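Local coordinates for protein 2''-aminoglycoside nucleotidyltransferase (Klebsiella pneumoniae, PDB 4WQL) that adenylates the 2''-hydroxyl group of kanamycin, gentamicin, tobramycin and related aminoglycosides, using magnesium ions, and so makes the bacterium resistant to them, at residues T4-L9 and D44-T49; L73-L78 and D87-W92. All coordinates share one frame; numbering follows the deposited sequence.

Contact 1: T4-L9 and D44-T49; sequences TTQVTL and DDIDLT. With MG (magnesium ion), chain C; MG (magnesium ion), chain B; KAN (kanamycin a), chain D.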
loop_
_atom_site.group_PDB
_atom_site.type_symbol
_atom_site.label_atom_id
_atom_site.label_comp_id
_atom_site.label_asym_id
_atom_site.label_seq_id
_atom_site.Cartn_x
_atom_site.Cartn_y
_atom_site.Cartn_z
ATOM N N THR A 4 12.330 -5.275 -15.131
ATOM C CA THR A 4 12.459 -4.156 -14.194
ATOM C C THR A 4 11.376 -3.062 -14.348
ATOM O O THR A 4 11.451 -2.021 -13.692
ATOM C CB THR A 4 13.863 -3.474 -14.319
ATOM O OG1 THR A 4 13.987 -2.804 -15.588
ATOM C CG2 THR A 4 14.979 -4.513 -14.172
ATOM N N THR A 5 10.365 -3.280 -15.185
ATOM C CA THR A 5 9.423 -2.185 -15.491
ATOM C C THR A 5 8.730 -1.571 -14.286
ATOM O O THR A 5 8.708 -0.346 -14.146
ATOM C CB THR A 5 8.336 -2.633 -16.503
ATOM O OG1 THR A 5 8.992 -3.006 -17.705
ATOM C CG2 THR A 5 7.354 -1.451 -16.824
ATOM N N GLN A 6 8.197 -2.383 -13.384
ATOM C CA GLN A 6 7.510 -1.839 -12.244
ATOM C C GLN A 6 8.477 -1.100 -11.323
ATOM O O GLN A 6 8.146 -0.071 -10.779
ATOM C CB GLN A 6 6.808 -2.946 -11.465
ATOM C CG GLN A 6 5.491 -3.299 -12.022
ATOM C CD GLN A 6 4.835 -4.407 -11.233
ATOM O OE1 GLN A 6 5.374 -4.845 -10.202
ATOM N NE2 GLN A 6 3.679 -4.887 -11.723
ATOM N N VAL A 7 9.687 -1.639 -11.129
ATOM C CA VAL A 7 10.614 -0.921 -10.247
ATOM C C VAL A 7 10.973 0.457 -10.845
ATOM O O VAL A 7 11.034 1.476 -10.125
ATOM C CB VAL A 7 11.909 -1.787 -10.001
ATOM C CG1 VAL A 7 13.045 -0.974 -9.222
ATOM C CG2 VAL A 7 11.539 -3.053 -9.247
ATOM N N THR A 8 11.210 0.480 -12.155
ATOM C CA THR A 8 11.573 1.714 -12.830
ATOM C C THR A 8 10.423 2.711 -12.700
ATOM O O THR A 8 10.630 3.890 -12.405
ATOM C CB THR A 8 11.932 1.430 -14.321
ATOM O OG1 THR A 8 13.125 0.638 -14.359
ATOM C CG2 THR A 8 12.146 2.708 -15.090
ATOM N N LEU A 9 9.188 2.217 -12.839
ATOM C CA LEU A 9 8.024 3.107 -12.652
ATOM C C LEU A 9 7.878 3.627 -11.263
ATOM O O LEU A 9 7.574 4.819 -11.044
ATOM C CB LEU A 9 6.738 2.365 -13.071
ATOM C CG LEU A 9 5.479 3.174 -13.007
ATOM C CD1 LEU A 9 5.618 4.416 -13.917
ATOM C CD2 LEU A 9 4.344 2.270 -13.547
ATOM N N ASP A 44 1.160 -7.938 -9.193
ATOM C CA ASP A 44 0.144 -7.634 -10.194
ATOM C C ASP A 44 -0.010 -6.141 -10.491
ATOM O O ASP A 44 -0.399 -5.747 -11.611
ATOM C CB ASP A 44 -1.229 -8.197 -9.765
ATOM C CG ASP A 44 -1.244 -9.720 -9.718
ATOM O OD1 ASP A 44 -0.512 -10.360 -10.510
ATOM O OD2 ASP A 44 -1.991 -10.264 -8.868
ATOM N N ASP A 45 0.292 -5.312 -9.508
ATOM C CA ASP A 45 0.159 -3.879 -9.670
ATOM C C ASP A 45 0.983 -3.193 -8.618
ATOM O O ASP A 45 1.615 -3.858 -7.803
ATOM C CB ASP A 45 -1.328 -3.435 -9.609
ATOM C CG ASP A 45 -1.987 -3.666 -8.247
ATOM O OD1 ASP A 45 -1.319 -4.024 -7.267
ATOM O OD2 ASP A 45 -3.199 -3.423 -8.139
ATOM N N ILE A 46 0.981 -1.862 -8.641
ATOM C CA ILE A 46 1.637 -1.081 -7.649
ATOM C C ILE A 46 0.598 -0.377 -6.783
ATOM O O ILE A 46 -0.200 0.391 -7.310
ATOM C CB ILE A 46 2.530 -0.016 -8.286
ATOM C CG1 ILE A 46 3.624 -0.666 -9.143
ATOM C CG2 ILE A 46 3.123 0.887 -7.220
ATOM C CD1 ILE A 46 4.173 0.266 -10.226
ATOM N N ASP A 47 0.567 -0.687 -5.489
ATOM C CA ASP A 47 -0.372 0.020 -4.573
ATOM C C ASP A 47 0.291 1.237 -3.978
ATOM O O ASP A 47 1.440 1.180 -3.518
ATOM C CB ASP A 47 -0.863 -0.928 -3.452
ATOM C CG ASP A 47 -1.512 -2.204 -4.034
ATOM O OD1 ASP A 47 -2.645 -2.127 -4.471
ATOM O OD2 ASP A 47 -0.848 -3.219 -4.115
ATOM N N LEU A 48 -0.441 2.368 -3.986
ATOM C CA LEU A 48 0.075 3.631 -3.439
ATOM C C LEU A 48 -0.948 4.205 -2.492
ATOM O O LEU A 48 -2.187 4.122 -2.734
ATOM C CB LEU A 48 0.340 4.693 -4.532
ATOM C CG LEU A 48 1.360 4.333 -5.624
ATOM C CD1 LEU A 48 1.382 5.359 -6.779
ATOM C CD2 LEU A 48 2.763 4.208 -4.934
ATOM N N THR A 49 -0.432 4.819 -1.418
ATOM C CA THR A 49 -1.266 5.582 -0.502
ATOM C C THR A 49 -0.863 7.042 -0.620
ATOM O O THR A 49 0.328 7.353 -0.577
ATOM C CB THR A 49 -1.090 5.087 0.977
ATOM O OG1 THR A 49 -1.515 3.719 1.069
ATOM C CG2 THR A 49 -1.935 5.927 1.941
HETATM MG MG MG C . -3.761 -3.804 -5.677
HETATM MG MG MG B . -1.394 -4.830 -5.272
HETATM C C1 KAN D . -9.852 -1.931 2.207
HETATM C C2 KAN D . -11.324 -2.498 2.231
HETATM C C3 KAN D . -12.323 -1.395 1.936
HETATM C C4 KAN D . -12.106 -0.330 3.005
HETATM C C5 KAN D . -10.683 0.195 2.946
HETATM C C6 KAN D . -10.557 1.107 4.213
HETATM C C7 KAN D . -6.290 -1.388 -1.812
HETATM C C8 KAN D . -7.270 -2.590 -1.870
HETATM C C9 KAN D . -8.616 -2.314 -1.170
HETATM C C10 KAN D . -8.367 -1.783 0.268
HETATM C C11 KAN D . -7.379 -0.635 0.341
HETATM C C12 KAN D . -6.061 -1.020 -0.329
HETATM C C13 KAN D . -7.800 -4.466 -3.333
HETATM C C14 KAN D . -6.743 -5.016 -4.351
HETATM C C15 KAN D . -6.994 -4.364 -5.727
HETATM C C16 KAN D . -8.445 -4.625 -6.150
HETATM C C17 KAN D . -9.404 -4.017 -5.089
HETATM C C18 KAN D . -10.914 -4.282 -5.231
HETATM N N1 KAN D . -9.164 1.607 4.341
HETATM N N2 KAN D . -7.146 -0.374 1.784
HETATM N N3 KAN D . -5.047 -1.641 -2.602
HETATM N N4 KAN D . -6.046 -4.840 -6.761
HETATM O O5 KAN D . -9.752 -0.852 3.162
HETATM O O6 KAN D . -11.385 -3.624 1.302
HETATM O O7 KAN D . -13.689 -1.910 2.005
HETATM O O8 KAN D . -12.948 0.777 2.741
HETATM O O9 KAN D . -9.649 -1.547 0.859
HETATM O O10 KAN D . -9.435 -3.526 -1.043
HETATM O O11 KAN D . -7.578 -3.065 -3.198
HETATM O O12 KAN D . -9.140 -4.646 -3.801
HETATM O O13 KAN D . -5.383 -4.793 -3.904
HETATM O O14 KAN D . -8.678 -4.077 -7.463
HETATM O O15 KAN D . -11.142 -5.705 -5.192
HETATM O O HOH W 1 0.471 -5.014 -5.538
HETATM O O HOH W 2 -2.028 -6.820 -6.012
HETATM O O HOH W 3 -1.085 -5.902 -3.409
#
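The amide of Gln-6 stands over one face of the flat peptide between Asp-44 and Asp-45: its NE2 lies 4.1 Å from both Asp-44 C and Asp-45 N, too far for a bond, and nearly straight above that C-N link. The amide's polar ends are used just outside the two segments: OE1 meets Trp-30 NE1, and NE2 meets His-43 O and Glu-84 OE1, which fixes the rotation of the group. With CG anti to the carbonyl carbon (chi1 -83°) and the rest of the chain extended, Gln-6 reaches from helix 5-19 to the backbone leading into strand 46-51. On the helix side of the strand, the methyl CD1 of Ile-46 fits against Leu-9 CD2 at 3.9 Å and against Gln-6 O at 4.0 Å. Ile-46 faces the helix, while Asp-45 turns its carboxylate the other way. There Asp-45 and Asp-47 form the paired aspartates of the nucleotidyltransferase fold, and each bridges two magnesium ions, one oxygen to each. Asp-47 OD2 binds the chain B magnesium at 2.1 Å, a distance typical of a tight metal bond. Water 1, also on that ion, donates to Asp-45 O over 2.8 Å, tying the backbone to the metal shell. The chain C magnesium takes Asp-45 OD2, Asp-47 OD1, Asp-87 OD2 and kanamycin O13, the last at 2.6 Å.

Contact 2: L73-L78 and D87-W92; sequences LDYGFL and DCEPAW. With MG (magnesium ion), chain C; KAN (kanamycin a), chain D.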
loop_
_atom_site.group_PDB
_atom_site.type_symbol
_atom_site.label_atom_id
_atom_site.label_comp_id
_atom_site.label_asym_id
_atom_site.label_seq_id
_atom_site.Cartn_x
_atom_site.Cartn_y
_atom_site.Cartn_z
ATOM N N LEU A 73 -12.971 4.094 -7.595
ATOM C CA LEU A 73 -13.465 3.073 -6.669
ATOM C C LEU A 73 -14.066 3.722 -5.415
ATOM O O LEU A 73 -13.878 4.911 -5.198
ATOM C CB LEU A 73 -12.313 2.103 -6.329
ATOM C CG LEU A 73 -11.881 1.352 -7.612
ATOM C CD1 LEU A 73 -10.644 0.521 -7.449
ATOM C CD2 LEU A 73 -13.077 0.469 -8.089
ATOM N N ASP A 74 -14.761 2.939 -4.584
ATOM C CA ASP A 74 -15.291 3.486 -3.330
ATOM C C ASP A 74 -14.121 3.968 -2.419
ATOM O O ASP A 74 -14.290 4.971 -1.742
ATOM C CB ASP A 74 -16.166 2.454 -2.616
ATOM C CG ASP A 74 -17.617 2.472 -3.101
ATOM O OD1 ASP A 74 -18.087 3.523 -3.611
ATOM O OD2 ASP A 74 -18.295 1.435 -2.958
ATOM N N TYR A 75 -12.956 3.280 -2.432
ATOM C CA TYR A 75 -11.830 3.586 -1.530
ATOM C C TYR A 75 -10.678 4.433 -2.142
ATOM O O TYR A 75 -9.745 4.716 -1.429
ATOM C CB TYR A 75 -11.160 2.280 -0.990
ATOM C CG TYR A 75 -10.431 1.485 -2.092
ATOM C CD1 TYR A 75 -9.123 1.795 -2.456
ATOM C CD2 TYR A 75 -11.066 0.443 -2.764
ATOM C CE1 TYR A 75 -8.451 1.120 -3.484
ATOM C CE2 TYR A 75 -10.402 -0.263 -3.791
ATOM C CZ TYR A 75 -9.091 0.077 -4.130
ATOM O OH TYR A 75 -8.444 -0.608 -5.148
ATOM N N GLY A 76 -10.732 4.790 -3.430
ATOM C CA GLY A 76 -9.584 5.346 -4.144
ATOM C C GLY A 76 -9.766 5.225 -5.650
ATOM O O GLY A 76 -10.903 5.230 -6.142
ATOM N N PHE A 77 -8.672 5.123 -6.408
ATOM C CA PHE A 77 -8.807 5.045 -7.871
ATOM C C PHE A 77 -7.721 4.169 -8.461
ATOM O O PHE A 77 -6.667 3.992 -7.841
ATOM C CB PHE A 77 -8.775 6.447 -8.506
ATOM C CG PHE A 77 -7.430 7.149 -8.381
ATOM C CD1 PHE A 77 -7.163 7.948 -7.258
ATOM C CD2 PHE A 77 -6.460 7.034 -9.380
ATOM C CE1 PHE A 77 -5.933 8.647 -7.151
ATOM C CE2 PHE A 77 -5.218 7.749 -9.268
ATOM C CZ PHE A 77 -4.974 8.559 -8.145
ATOM N N LEU A 78 -7.958 3.657 -9.666
ATOM C CA LEU A 78 -6.931 2.878 -10.389
ATOM C C LEU A 78 -6.425 3.735 -11.524
ATOM O O LEU A 78 -7.238 4.318 -12.209
ATOM C CB LEU A 78 -7.496 1.574 -11.008
ATOM C CG LEU A 78 -8.206 0.572 -10.111
ATOM C CD1 LEU A 78 -8.605 -0.747 -10.907
ATOM C CD2 LEU A 78 -7.363 0.288 -8.875
ATOM N N ASP A 87 -2.726 1.214 -7.940
ATOM C CA ASP A 87 -3.921 1.042 -7.158
ATOM C C ASP A 87 -3.839 2.059 -6.010
ATOM O O ASP A 87 -3.121 1.827 -5.070
ATOM C CB ASP A 87 -3.973 -0.395 -6.631
ATOM C CG ASP A 87 -5.290 -0.710 -5.918
ATOM O OD1 ASP A 87 -6.115 0.197 -5.674
ATOM O OD2 ASP A 87 -5.492 -1.884 -5.575
ATOM N N CYS A 88 -4.609 3.164 -6.096
ATOM C CA CYS A 88 -4.299 4.321 -5.259
ATOM C C CYS A 88 -5.359 4.568 -4.186
ATOM O O CYS A 88 -6.537 4.648 -4.526
ATOM C CB CYS A 88 -4.174 5.567 -6.157
ATOM S SG CYS A 88 -2.840 5.405 -7.338
ATOM N N GLU A 89 -4.937 4.730 -2.927
ATOM C CA GLU A 89 -5.878 4.967 -1.859
ATOM C C GLU A 89 -5.469 6.215 -1.059
ATOM O O GLU A 89 -4.325 6.353 -0.728
ATOM C CB GLU A 89 -5.899 3.768 -0.909
ATOM C CG GLU A 89 -6.800 3.973 0.307
ATOM C CD GLU A 89 -6.943 2.724 1.210
ATOM O OE1 GLU A 89 -8.090 2.543 1.762
ATOM O OE2 GLU A 89 -5.939 1.980 1.326
ATOM N N PRO A 90 -6.415 7.100 -0.772
ATOM C CA PRO A 90 -6.072 8.281 0.051
ATOM C C PRO A 90 -5.852 8.008 1.563
ATOM O O PRO A 90 -6.390 7.042 2.138
ATOM C CB PRO A 90 -7.311 9.175 -0.114
ATOM C CG PRO A 90 -8.455 8.119 -0.178
ATOM C CD PRO A 90 -7.847 7.080 -1.104
ATOM N N ALA A 91 -5.025 8.870 2.197
ATOM C CA ALA A 91 -4.886 8.937 3.647
ATOM C C ALA A 91 -5.102 10.360 4.017
ATOM O O ALA A 91 -4.914 11.255 3.203
ATOM C CB ALA A 91 -3.478 8.456 4.124
ATOM N N TRP A 92 -5.561 10.558 5.250
ATOM C CA TRP A 92 -6.040 11.897 5.624
ATOM C C TRP A 92 -5.285 12.330 6.864
ATOM O O TRP A 92 -5.042 11.523 7.748
ATOM C CB TRP A 92 -7.544 11.873 5.837
ATOM C CG TRP A 92 -8.271 11.420 4.590
ATOM C CD1 TRP A 92 -8.732 10.139 4.309
ATOM C CD2 TRP A 92 -8.597 12.219 3.443
ATOM N NE1 TRP A 92 -9.345 10.130 3.060
ATOM C CE2 TRP A 92 -9.264 11.365 2.502
ATOM C CE3 TRP A 92 -8.410 13.554 3.112
ATOM C CZ2 TRP A 92 -9.777 11.843 1.274
ATOM C CZ3 TRP A 92 -8.893 14.014 1.896
ATOM C CH2 TRP A 92 -9.550 13.153 0.988
HETATM MG MG MG C . -3.761 -3.804 -5.677
HETATM C C1 KAN D . -9.852 -1.931 2.207
HETATM C C2 KAN D . -11.324 -2.498 2.231
HETATM C C3 KAN D . -12.323 -1.395 1.936
HETATM C C4 KAN D . -12.106 -0.330 3.005
HETATM C C5 KAN D . -10.683 0.195 2.946
HETATM C C6 KAN D . -10.557 1.107 4.213
HETATM C C7 KAN D . -6.290 -1.388 -1.812
HETATM C C8 KAN D . -7.270 -2.590 -1.870
HETATM C C9 KAN D . -8.616 -2.314 -1.170
HETATM C C10 KAN D . -8.367 -1.783 0.268
HETATM C C11 KAN D . -7.379 -0.635 0.341
HETATM C C12 KAN D . -6.061 -1.020 -0.329
HETATM C C13 KAN D . -7.800 -4.466 -3.333
HETATM C C14 KAN D . -6.743 -5.016 -4.351
HETATM C C15 KAN D . -6.994 -4.364 -5.727
HETATM C C16 KAN D . -8.445 -4.625 -6.150
HETATM C C17 KAN D . -9.404 -4.017 -5.089
HETATM C C18 KAN D . -10.914 -4.282 -5.231
HETATM N N1 KAN D . -9.164 1.607 4.341
HETATM N N2 KAN D . -7.146 -0.374 1.784
HETATM N N3 KAN D . -5.047 -1.641 -2.602
HETATM N N4 KAN D . -6.046 -4.840 -6.761
HETATM O O5 KAN D . -9.752 -0.852 3.162
HETATM O O6 KAN D . -11.385 -3.624 1.302
HETATM O O7 KAN D . -13.689 -1.910 2.005
HETATM O O8 KAN D . -12.948 0.777 2.741
HETATM O O9 KAN D . -9.649 -1.547 0.859
HETATM O O10 KAN D . -9.435 -3.526 -1.043
HETATM O O11 KAN D . -7.578 -3.065 -3.198
HETATM O O12 KAN D . -9.140 -4.646 -3.801
HETATM O O13 KAN D . -5.383 -4.793 -3.904
HETATM O O14 KAN D . -8.678 -4.077 -7.463
HETATM O O15 KAN D . -11.142 -5.705 -5.192
HETATM O O HOH W 4 -9.838 4.582 1.726
#
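Tyr-75 OH donates to Asp-87 OD1 over 2.5 Å, a very short hydrogen bond that arrives on the syn side of the carboxylate and 17° out of its plane. The acceptor also lies in the plane of the tyrosine ring, at its edge, and Leu-78 CD2 packs against it at 3.4 Å. With its CG anti to the backbone N (chi1 -174°), Asp-87 brings its other oxygen, OD2, to the chain C magnesium; kanamycin N3 makes a weak bond to the same oxygen. Asp-87 is the inferred proton acceptor of the reaction, and the short bond is consistent with Tyr-75 orienting this carboxylate from the second shell. The ring of Tyr-75 is sandwiched: kanamycin C9 sits 3.7 Å above the plane over the centre of one face, and Leu-73 CB lies toward the rim of the other. The two segments belong to the antiparallel hairpin of strands 77-81 and 84-93, where Phe-77 and Cys-88 form a hydrogen-bonded pair, N to O at 2.9 Å from Phe-77 to Cys-88 and at 2.8 Å in return. Cys-88 O also receives a CA-H...O contact from Gly-76 CA at 3.1 Å. On the sheet face away from the antibiotic, Cys-88 CB makes a CH-pi contact over the Phe-77 ring, 14° off the normal, and its SG approaches obliquely. Further along, the Glu-89 carboxylate accepts kanamycin N1 on OE1 and N2, 2.7 Å away, on OE2, while water 4 joins OE1 to Tyr-75 O.

Along the chain contact 1 closes before contact 2 opens, and their centres lie 16 Å apart in the N-terminal domain. Strand 46-51 of the first and strand 84-93 of the second are parallel neighbours in one mixed sheet. Two of the probable backbone hydrogen bonds in that pairing are Ile-46 O to Asp-87 N at 2.7 Å and Leu-48 O to Glu-89 N at 2.8 Å. The register places the Asp-87 carboxylate beside those of Asp-45 and Asp-47, which assembles the metal site from two strands. Contact 1 thus joins this sheet to the N-terminal helix, contact 2 extends it into a hairpin, and both touch kanamycin, which is bound in the cleft between the two domains.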